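Local coordinates for autophagy protein 5 (Saccharomyces cerevisiae, PDB 2DYO) that takes part in autophagic vesicle formation and cytoplasm-to-vacuole transport, and is required for the selective degradation of the nucleus and for mitophagy, at residues A[38-43]-A[52-57]; A[203-208]-A[233-238]; A[237-242]-A[280-285]. All coordinates share one frame; numbering follows the deposited sequence.

Contact 1: residues A[38-43]-A[52-57]; sequences LRIRVP and MPLIWN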
loop_
_atom_site.group_PDB
_atom_site.type_symbol
_atom_site.label_atom_id
_atom_site.label_comp_id
_atom_site.label_asym_id
_atom_site.label_seq_id
_atom_site.Cartn_x
_atom_site.Cartn_y
_atom_site.Cartn_z
ATOM N N LEU A 38 -5.602 17.572 8.124
ATOM C CA LEU A 38 -6.632 16.867 7.367
ATOM C C LEU A 38 -6.870 15.502 7.999
ATOM O O LEU A 38 -5.928 14.745 8.222
ATOM C CB LEU A 38 -6.211 16.673 5.903
ATOM C CG LEU A 38 -6.142 17.916 5.013
ATOM C CD1 LEU A 38 -4.690 18.287 4.770
ATOM C CD2 LEU A 38 -6.844 17.632 3.693
ATOM N N ARG A 39 -8.129 15.191 8.286
ATOM C CA ARG A 39 -8.482 13.908 8.890
ATOM C C ARG A 39 -9.298 13.138 7.873
ATOM O O ARG A 39 -10.489 13.388 7.692
ATOM C CB ARG A 39 -9.281 14.126 10.176
ATOM C CG ARG A 39 -8.486 14.869 11.234
ATOM C CD ARG A 39 -8.719 16.349 11.140
ATOM N NE ARG A 39 -9.787 16.767 12.041
ATOM C CZ ARG A 39 -10.690 17.694 11.748
ATOM N NH1 ARG A 39 -10.663 18.300 10.571
ATOM N NH2 ARG A 39 -11.614 18.021 12.639
ATOM N N ILE A 40 -8.641 12.188 7.217
ATOM C CA ILE A 40 -9.269 11.422 6.153
ATOM C C ILE A 40 -9.239 9.901 6.262
ATOM O O ILE A 40 -8.508 9.323 7.062
ATOM C CB ILE A 40 -8.614 11.803 4.815
ATOM C CG1 ILE A 40 -7.095 11.603 4.919
ATOM C CG2 ILE A 40 -8.915 13.265 4.493
ATOM C CD1 ILE A 40 -6.329 11.863 3.640
ATOM N N ARG A 41 -10.064 9.264 5.439
ATOM C CA ARG A 41 -10.124 7.816 5.367
ATOM C C ARG A 41 -9.414 7.481 4.068
ATOM O O ARG A 41 -9.741 8.028 3.010
ATOM C CB ARG A 41 -11.576 7.334 5.334
ATOM C CG ARG A 41 -12.260 7.425 6.691
ATOM C CD ARG A 41 -11.689 6.386 7.655
ATOM N NE ARG A 41 -12.199 5.045 7.381
ATOM C CZ ARG A 41 -11.804 3.950 8.026
ATOM N NH1 ARG A 41 -10.889 4.037 8.979
ATOM N NH2 ARG A 41 -12.326 2.770 7.725
ATOM N N VAL A 42 -8.428 6.596 4.157
ATOM C CA VAL A 42 -7.633 6.210 3.000
ATOM C C VAL A 42 -7.610 4.697 2.833
ATOM O O VAL A 42 -7.352 3.967 3.794
ATOM C CB VAL A 42 -6.180 6.701 3.168
ATOM C CG1 VAL A 42 -5.319 6.217 2.015
ATOM C CG2 VAL A 42 -6.155 8.222 3.261
ATOM N N PRO A 43 -7.889 4.208 1.614
ATOM C CA PRO A 43 -7.879 2.764 1.380
ATOM C C PRO A 43 -6.479 2.198 1.622
ATOM O O PRO A 43 -5.477 2.908 1.486
ATOM C CB PRO A 43 -8.273 2.643 -0.095
ATOM C CG PRO A 43 -9.126 3.869 -0.329
ATOM C CD PRO A 43 -8.355 4.935 0.417
ATOM N N MET A 52 -2.771 14.431 -3.011
ATOM C CA MET A 52 -2.139 15.738 -3.171
ATOM C C MET A 52 -3.142 16.802 -3.622
ATOM O O MET A 52 -3.101 17.941 -3.151
ATOM C CB MET A 52 -0.979 15.660 -4.168
ATOM C CG MET A 52 0.218 14.899 -3.634
ATOM S SD MET A 52 0.618 15.365 -1.931
ATOM C CE MET A 52 1.065 17.088 -2.122
ATOM N N PRO A 53 -4.051 16.449 -4.550
ATOM C CA PRO A 53 -5.040 17.432 -5.009
ATOM C C PRO A 53 -5.867 17.951 -3.835
ATOM O O PRO A 53 -6.120 19.152 -3.713
ATOM C CB PRO A 53 -5.885 16.631 -5.999
ATOM C CG PRO A 53 -4.882 15.687 -6.590
ATOM C CD PRO A 53 -4.128 15.218 -5.358
ATOM N N LEU A 54 -6.282 17.028 -2.971
ATOM C CA LEU A 54 -7.076 17.360 -1.794
ATOM C C LEU A 54 -6.280 18.276 -0.865
ATOM O O LEU A 54 -6.819 19.228 -0.297
ATOM C CB LEU A 54 -7.462 16.076 -1.053
ATOM C CG LEU A 54 -8.306 16.214 0.213
ATOM C CD1 LEU A 54 -9.716 16.637 -0.165
ATOM C CD2 LEU A 54 -8.338 14.883 0.960
ATOM N N ILE A 55 -4.996 17.978 -0.712
ATOM C CA ILE A 55 -4.124 18.773 0.142
ATOM C C ILE A 55 -3.918 20.177 -0.425
ATOM O O ILE A 55 -4.151 21.180 0.258
ATOM C CB ILE A 55 -2.747 18.094 0.307
ATOM C CG1 ILE A 55 -2.909 16.778 1.075
ATOM C CG2 ILE A 55 -1.782 19.027 1.034
ATOM C CD1 ILE A 55 -1.611 16.025 1.290
ATOM N N TRP A 56 -3.479 20.249 -1.675
ATOM C CA TRP A 56 -3.243 21.532 -2.313
ATOM C C TRP A 56 -4.482 22.423 -2.282
ATOM O O TRP A 56 -4.399 23.597 -1.916
ATOM C CB TRP A 56 -2.780 21.320 -3.757
ATOM C CG TRP A 56 -1.377 20.778 -3.863
ATOM C CD1 TRP A 56 -0.962 19.717 -4.618
ATOM C CD2 TRP A 56 -0.210 21.284 -3.206
ATOM N NE1 TRP A 56 0.393 19.532 -4.472
ATOM C CE2 TRP A 56 0.880 20.481 -3.612
ATOM C CE3 TRP A 56 0.023 22.342 -2.318
ATOM C CZ2 TRP A 56 2.183 20.701 -3.156
ATOM C CZ3 TRP A 56 1.322 22.561 -1.865
ATOM C CH2 TRP A 56 2.384 21.742 -2.287
ATOM N N ASN A 57 -5.632 21.868 -2.651
ATOM C CA ASN A 57 -6.870 22.639 -2.663
ATOM C C ASN A 57 -7.206 23.272 -1.316
ATOM O O ASN A 57 -7.875 24.300 -1.263
ATOM C CB ASN A 57 -8.049 21.771 -3.099
ATOM C CG ASN A 57 -9.372 22.523 -3.046
ATOM O OD1 ASN A 57 -9.583 23.484 -3.789
ATOM N ND2 ASN A 57 -10.263 22.096 -2.160
#
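Leu54 and Ile55, the helix residues that touch Leu38 and Ile40 of the strand, sit in a turn closed by the backbone bond from Trp56 N to Met52 O, 2.8 Å long. Across the contact itself the interaction is purely apolar. Leu54 touches both strand residues. Its CG lies opposite the backbone N (chi1 -180°), which carries the isobutyl group out from the helix toward the strand. There it slides past two side chains, each running the opposite way to it. Leu38 CD2 lies alongside the branch point, 4.0 Å from Leu54 CG. One branch further on, Leu54 CD2 meets Ile40 CG2 at 3.9 Å. The other methyl of Leu38, CD1, turns to the next helix residue and lies 4.4 Å from Ile55 CG1, a looser touch. Leu38 thus straddles two consecutive helix residues, while Leu54 bridges two strand residues of the same face.

The strand and helix segments run nearly antiparallel, at 156°, with their axes 11.0 Å apart at closest. Leu38 and Ile55 have the nearest CA atoms, at 7.9 Å. This places helix 52-59 along one face of the UblA sheet, over its outermost strand 37-43, as expected for the helix of a ubiquitin-like beta-grasp fold. Ile55 also packs on Ile22 of the adjoining strand 15-22. Arg39 and Arg41 alternate with the touching residues. Arg41 forms a salt bridge with Glu15, and both arginines also bond to the chain of another protein.

The chemistry is divided by the strand: aliphatic groups hold the helix through undirected packing, while the charged side chains alternating with them serve polar partners, some on a different protein.

Contact 2: residues A[203-208]-A[233-238]; sequences IPLIIQ and KDIEGD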
loop_
_atom_site.group_PDB
_atom_site.type_symbol
_atom_site.label_atom_id
_atom_site.label_comp_id
_atom_site.label_asym_id
_atom_site.label_seq_id
_atom_site.Cartn_x
_atom_site.Cartn_y
_atom_site.Cartn_z
ATOM N N ILE A 203 6.624 -15.923 -8.589
ATOM C CA ILE A 203 5.766 -15.120 -7.720
ATOM C C ILE A 203 6.339 -13.723 -7.473
ATOM O O ILE A 203 7.486 -13.582 -7.033
ATOM C CB ILE A 203 5.561 -15.781 -6.327
ATOM C CG1 ILE A 203 4.884 -17.148 -6.468
ATOM C CG2 ILE A 203 4.709 -14.866 -5.439
ATOM C CD1 ILE A 203 3.439 -17.093 -6.931
ATOM N N PRO A 204 5.550 -12.674 -7.769
ATOM C CA PRO A 204 5.973 -11.286 -7.564
ATOM C C PRO A 204 5.872 -11.066 -6.056
ATOM O O PRO A 204 4.799 -10.728 -5.537
ATOM C CB PRO A 204 4.916 -10.476 -8.322
ATOM C CG PRO A 204 4.376 -11.457 -9.344
ATOM C CD PRO A 204 4.294 -12.726 -8.537
ATOM N N LEU A 205 6.981 -11.281 -5.363
ATOM C CA LEU A 205 7.022 -11.149 -3.914
ATOM C C LEU A 205 8.054 -10.143 -3.431
ATOM O O LEU A 205 9.202 -10.149 -3.873
ATOM C CB LEU A 205 7.339 -12.510 -3.285
ATOM C CG LEU A 205 7.557 -12.553 -1.768
ATOM C CD1 LEU A 205 6.233 -12.296 -1.046
ATOM C CD2 LEU A 205 8.124 -13.930 -1.367
ATOM N N ILE A 206 7.629 -9.283 -2.516
ATOM C CA ILE A 206 8.509 -8.299 -1.918
ATOM C C ILE A 206 8.460 -8.585 -0.423
ATOM O O ILE A 206 7.378 -8.746 0.150
ATOM C CB ILE A 206 8.034 -6.858 -2.206
ATOM C CG1 ILE A 206 8.303 -6.534 -3.681
ATOM C CG2 ILE A 206 8.752 -5.874 -1.277
ATOM C CD1 ILE A 206 7.806 -5.186 -4.140
ATOM N N ILE A 207 9.633 -8.683 0.192
ATOM C CA ILE A 207 9.737 -8.968 1.624
ATOM C C ILE A 207 10.391 -7.788 2.316
ATOM O O ILE A 207 11.452 -7.338 1.901
ATOM C CB ILE A 207 10.595 -10.221 1.882
ATOM C CG1 ILE A 207 9.993 -11.424 1.150
ATOM C CG2 ILE A 207 10.671 -10.494 3.380
ATOM C CD1 ILE A 207 10.842 -12.695 1.228
ATOM N N GLN A 208 9.754 -7.287 3.369
ATOM C CA GLN A 208 10.289 -6.142 4.095
ATOM C C GLN A 208 10.232 -6.359 5.598
ATOM O O GLN A 208 9.490 -7.212 6.081
ATOM C CB GLN A 208 9.482 -4.880 3.752
ATOM C CG GLN A 208 8.049 -4.892 4.320
ATOM C CD GLN A 208 7.279 -3.605 4.034
ATOM O OE1 GLN A 208 7.779 -2.703 3.368
ATOM N NE2 GLN A 208 6.056 -3.523 4.541
ATOM N N LYS A 233 6.866 -21.903 4.466
ATOM C CA LYS A 233 7.980 -22.612 5.096
ATOM C C LYS A 233 8.960 -23.091 4.032
ATOM O O LYS A 233 10.173 -23.053 4.230
ATOM C CB LYS A 233 7.472 -23.817 5.889
ATOM C CG LYS A 233 8.571 -24.603 6.598
ATOM C CD LYS A 233 9.072 -23.859 7.830
ATOM C CE LYS A 233 10.058 -24.705 8.638
ATOM N NZ LYS A 233 10.321 -24.093 9.980
ATOM N N ASP A 234 8.426 -23.546 2.904
ATOM C CA ASP A 234 9.246 -24.028 1.799
ATOM C C ASP A 234 10.207 -22.963 1.271
ATOM O O ASP A 234 11.263 -23.287 0.726
ATOM C CB ASP A 234 8.357 -24.504 0.648
ATOM C CG ASP A 234 7.797 -25.890 0.874
ATOM O OD1 ASP A 234 6.858 -26.270 0.143
ATOM O OD2 ASP A 234 8.301 -26.602 1.769
ATOM N N ILE A 235 9.842 -21.691 1.409
ATOM C CA ILE A 235 10.725 -20.640 0.926
ATOM C C ILE A 235 11.376 -19.907 2.087
ATOM O O ILE A 235 11.730 -18.732 1.975
ATOM C CB ILE A 235 9.978 -19.624 0.029
ATOM C CG1 ILE A 235 8.922 -18.868 0.835
ATOM C CG2 ILE A 235 9.343 -20.341 -1.148
ATOM C CD1 ILE A 235 8.401 -17.615 0.118
ATOM N N GLU A 236 11.531 -20.617 3.203
ATOM C CA GLU A 236 12.141 -20.071 4.408
ATOM C C GLU A 236 13.546 -19.562 4.105
ATOM O O GLU A 236 14.083 -18.730 4.836
ATOM C CB GLU A 236 12.218 -21.149 5.498
ATOM C CG GLU A 236 13.086 -22.347 5.106
ATOM C CD GLU A 236 13.117 -23.453 6.157
ATOM O OE1 GLU A 236 13.678 -24.534 5.864
ATOM O OE2 GLU A 236 12.591 -23.247 7.272
ATOM N N GLY A 237 14.130 -20.072 3.026
ATOM C CA GLY A 237 15.472 -19.668 2.639
ATOM C C GLY A 237 15.528 -18.253 2.087
ATOM O O GLY A 237 16.592 -17.629 2.075
ATOM N N ASP A 238 14.386 -17.748 1.624
ATOM C CA ASP A 238 14.306 -16.394 1.080
ATOM C C ASP A 238 13.827 -15.437 2.158
ATOM O O ASP A 238 14.085 -14.236 2.104
ATOM C CB ASP A 238 13.330 -16.343 -0.096
ATOM C CG ASP A 238 13.804 -17.141 -1.283
ATOM O OD1 ASP A 238 13.053 -18.028 -1.736
ATOM O OD2 ASP A 238 14.925 -16.882 -1.766
#
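The peptide carbonyl of Asp238 is the flat group here, and Ile207 lies over one of its faces. The methyl CD1 of Ile207 is 3.7 Å from Asp238 O. It stands above the carbonyl plane and does not meet the oxygen end-on, so this is a methyl packed on a peptide face. The outer branch of Ile207 is extended (chi2 174°), which brings CD1 forward to the helix. The side chain of Asp238 packs on Pro221 and Ile223.

The second touch is between two aliphatic side chains. Leu205 and Ile235 reach toward each other tip to tip, with Leu205 CD2 4.0 Å from Ile235 CD1. With CG1 of Ile235 set between its backbone N and carbonyl carbon (chi1 65°), CD1 is carried toward Leu205. Leu205 and Ile207 are two apart in the strand, and both point to the helix side.

Ile235 occupies the N-cap position of helix 236-239. Its carbonyl oxygen receives a bond from Asp238 N, 2.9 Å, which holds the two touching residues, Ile235 and Asp238, in one compact turn. In the turn before, Glu236 N bonds to Lys233 O at 3.0 Å. Lys233 and Glu236 also form a long salt bridge there.

The contact lays the start of the short helix 236-239 on the UblB sheet, a beta-grasp arrangement. Strand 205-208 runs there between the antiparallel strand 218-219 and the parallel strand 280-286. Ile207 also packs on Ile282 and Leu284 of the latter. Leu266 of helix 266-273 touches Ile235, and Pro204, at the other end of the strand segment, packs on helix 142-159.

Contact 3: residues A[237-242]-A[280-285]; sequences GDILDV and LYITLV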
loop_
_atom_site.group_PDB
_atom_site.type_symbol
_atom_site.label_atom_id
_atom_site.label_comp_id
_atom_site.label_asym_id
_atom_site.label_seq_id
_atom_site.Cartn_x
_atom_site.Cartn_y
_atom_site.Cartn_z
ATOM N N GLY A 237 14.130 -20.072 3.026
ATOM C CA GLY A 237 15.472 -19.668 2.639
ATOM C C GLY A 237 15.528 -18.253 2.087
ATOM O O GLY A 237 16.592 -17.629 2.075
ATOM N N ASP A 238 14.386 -17.748 1.624
ATOM C CA ASP A 238 14.306 -16.394 1.080
ATOM C C ASP A 238 13.827 -15.437 2.158
ATOM O O ASP A 238 14.085 -14.236 2.104
ATOM C CB ASP A 238 13.330 -16.343 -0.096
ATOM C CG ASP A 238 13.804 -17.141 -1.283
ATOM O OD1 ASP A 238 13.053 -18.028 -1.736
ATOM O OD2 ASP A 238 14.925 -16.882 -1.766
ATOM N N ILE A 239 13.132 -15.980 3.149
ATOM C CA ILE A 239 12.596 -15.168 4.226
ATOM C C ILE A 239 13.573 -14.934 5.364
ATOM O O ILE A 239 13.739 -13.805 5.812
ATOM C CB ILE A 239 11.307 -15.800 4.781
ATOM C CG1 ILE A 239 10.251 -15.846 3.671
ATOM C CG2 ILE A 239 10.819 -15.016 5.991
ATOM C CD1 ILE A 239 8.967 -16.552 4.060
ATOM N N LEU A 240 14.219 -15.997 5.832
ATOM C CA LEU A 240 15.166 -15.873 6.933
ATOM C C LEU A 240 16.530 -15.434 6.409
ATOM O O LEU A 240 16.867 -15.679 5.248
ATOM C CB LEU A 240 15.294 -17.208 7.675
ATOM C CG LEU A 240 13.972 -17.834 8.148
ATOM C CD1 LEU A 240 14.256 -19.147 8.858
ATOM C CD2 LEU A 240 13.237 -16.870 9.078
ATOM N N ASP A 241 17.308 -14.770 7.256
ATOM C CA ASP A 241 18.626 -14.319 6.837
ATOM C C ASP A 241 19.710 -15.256 7.349
ATOM O O ASP A 241 19.450 -16.146 8.166
ATOM C CB ASP A 241 18.902 -12.886 7.320
ATOM C CG ASP A 241 18.811 -12.739 8.829
ATOM O OD1 ASP A 241 19.162 -13.689 9.556
ATOM O OD2 ASP A 241 18.402 -11.654 9.291
ATOM N N VAL A 242 20.926 -15.046 6.853
ATOM C CA VAL A 242 22.067 -15.864 7.238
ATOM C C VAL A 242 22.143 -16.066 8.741
ATOM O O VAL A 242 22.394 -17.172 9.213
ATOM C CB VAL A 242 23.384 -15.232 6.756
ATOM C CG1 VAL A 242 24.559 -16.071 7.223
ATOM C CG2 VAL A 242 23.375 -15.123 5.236
ATOM N N LEU A 280 2.821 -9.137 -4.089
ATOM C CA LEU A 280 2.433 -9.666 -2.785
ATOM C C LEU A 280 3.499 -9.129 -1.843
ATOM O O LEU A 280 4.692 -9.288 -2.104
ATOM C CB LEU A 280 2.480 -11.194 -2.759
ATOM C CG LEU A 280 2.369 -11.778 -1.342
ATOM C CD1 LEU A 280 0.981 -11.482 -0.758
ATOM C CD2 LEU A 280 2.617 -13.272 -1.387
ATOM N N TYR A 281 3.083 -8.481 -0.759
ATOM C CA TYR A 281 4.039 -7.944 0.198
ATOM C C TYR A 281 3.929 -8.644 1.541
ATOM O O TYR A 281 2.831 -8.822 2.068
ATOM C CB TYR A 281 3.804 -6.449 0.458
ATOM C CG TYR A 281 4.098 -5.520 -0.692
ATOM C CD1 TYR A 281 3.158 -5.292 -1.686
ATOM C CD2 TYR A 281 5.310 -4.831 -0.757
ATOM C CE1 TYR A 281 3.409 -4.388 -2.723
ATOM C CE2 TYR A 281 5.573 -3.933 -1.784
ATOM C CZ TYR A 281 4.616 -3.714 -2.759
ATOM O OH TYR A 281 4.851 -2.802 -3.752
ATOM N N ILE A 282 5.060 -9.065 2.092
ATOM C CA ILE A 282 5.007 -9.642 3.421
ATOM C C ILE A 282 5.915 -8.805 4.296
ATOM O O ILE A 282 6.952 -8.293 3.846
ATOM C CB ILE A 282 5.403 -11.141 3.468
ATOM C CG1 ILE A 282 6.809 -11.356 2.928
ATOM C CG2 ILE A 282 4.390 -11.971 2.672
ATOM C CD1 ILE A 282 7.179 -12.829 2.863
ATOM N N THR A 283 5.493 -8.624 5.538
ATOM C CA THR A 283 6.254 -7.840 6.496
ATOM C C THR A 283 6.683 -8.767 7.625
ATOM O O THR A 283 5.854 -9.433 8.240
ATOM C CB THR A 283 5.391 -6.694 7.054
ATOM O OG1 THR A 283 5.002 -5.835 5.972
ATOM C CG2 THR A 283 6.161 -5.889 8.093
ATOM N N LEU A 284 7.984 -8.822 7.876
ATOM C CA LEU A 284 8.515 -9.682 8.922
ATOM C C LEU A 284 8.634 -8.904 10.220
ATOM O O LEU A 284 9.262 -7.848 10.260
ATOM C CB LEU A 284 9.887 -10.217 8.515
ATOM C CG LEU A 284 9.938 -10.907 7.150
ATOM C CD1 LEU A 284 11.370 -11.344 6.864
ATOM C CD2 LEU A 284 8.988 -12.100 7.128
ATOM N N VAL A 285 8.028 -9.425 11.279
ATOM C CA VAL A 285 8.090 -8.766 12.577
ATOM C C VAL A 285 8.544 -9.749 13.659
ATOM O O VAL A 285 8.159 -10.918 13.657
ATOM C CB VAL A 285 6.718 -8.182 12.973
ATOM C CG1 VAL A 285 6.181 -7.296 11.845
ATOM C CG2 VAL A 285 5.750 -9.294 13.274
#
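Ile239 makes every touch from its side, against Leu284 and Ile282 of the strand.

Between side chains the contact is aliphatic. Ile239 CG2 is set into the fork of Leu284, 3.6 Å from CD2 and 3.8 Å from CD1. The two side chains meet at a slant. Ile239 has CG2 opposite its backbone N and CG1 opposite its carbonyl carbon (chi1 -62°), so its two branches serve different partners. The longer branch runs to Ile282, where the CD1 methyls of the two isoleucines are 4.3 Å apart, a lighter touch.

One methyl also meets a backbone group. Leu284 CD1 lies 3.6 Å from Ile239 O and is tilted well off the carbonyl plane. Leu284 therefore covers both the side chain and the carbonyl of Ile239.

Ionic pairing belongs to the chain just beyond. Asp241 OD2 forms a salt bridge with Arg217 NH1.

Ile239 is the last residue of helix 236-239 and seats the helix end on strand 280-286, in the middle of the UblB sheet. That strand lies between 205-208, parallel to it, and 251-255, antiparallel. Leu284 also touches Val251 of strand 251-255. Helix 266-273 packs on Leu280, further back along the same strand.

How the contacts relate
Contact 1 comes first along the chain. It closes the short loop between strand 37-43 and helix 52-59 in the UblA domain. Contact 2 opens far later, at 203-208, and closes at 233-238 after the chain has passed through strand 218-219. Contact 3 starts there, sharing Gly237 and Asp238, and closes at 280-285. Contact 1 closes before the others open; contacts 2 and 3 follow end to end, and none nests. Contacts 2 and 3 press one short helix on two neighbouring strands of the UblB sheet, joined by a probable hydrogen bond from Leu284 N to Gln208 O. Contact 1 lies on the opposite side of the chain's centre, its centre about 34 Å from that of contact 2.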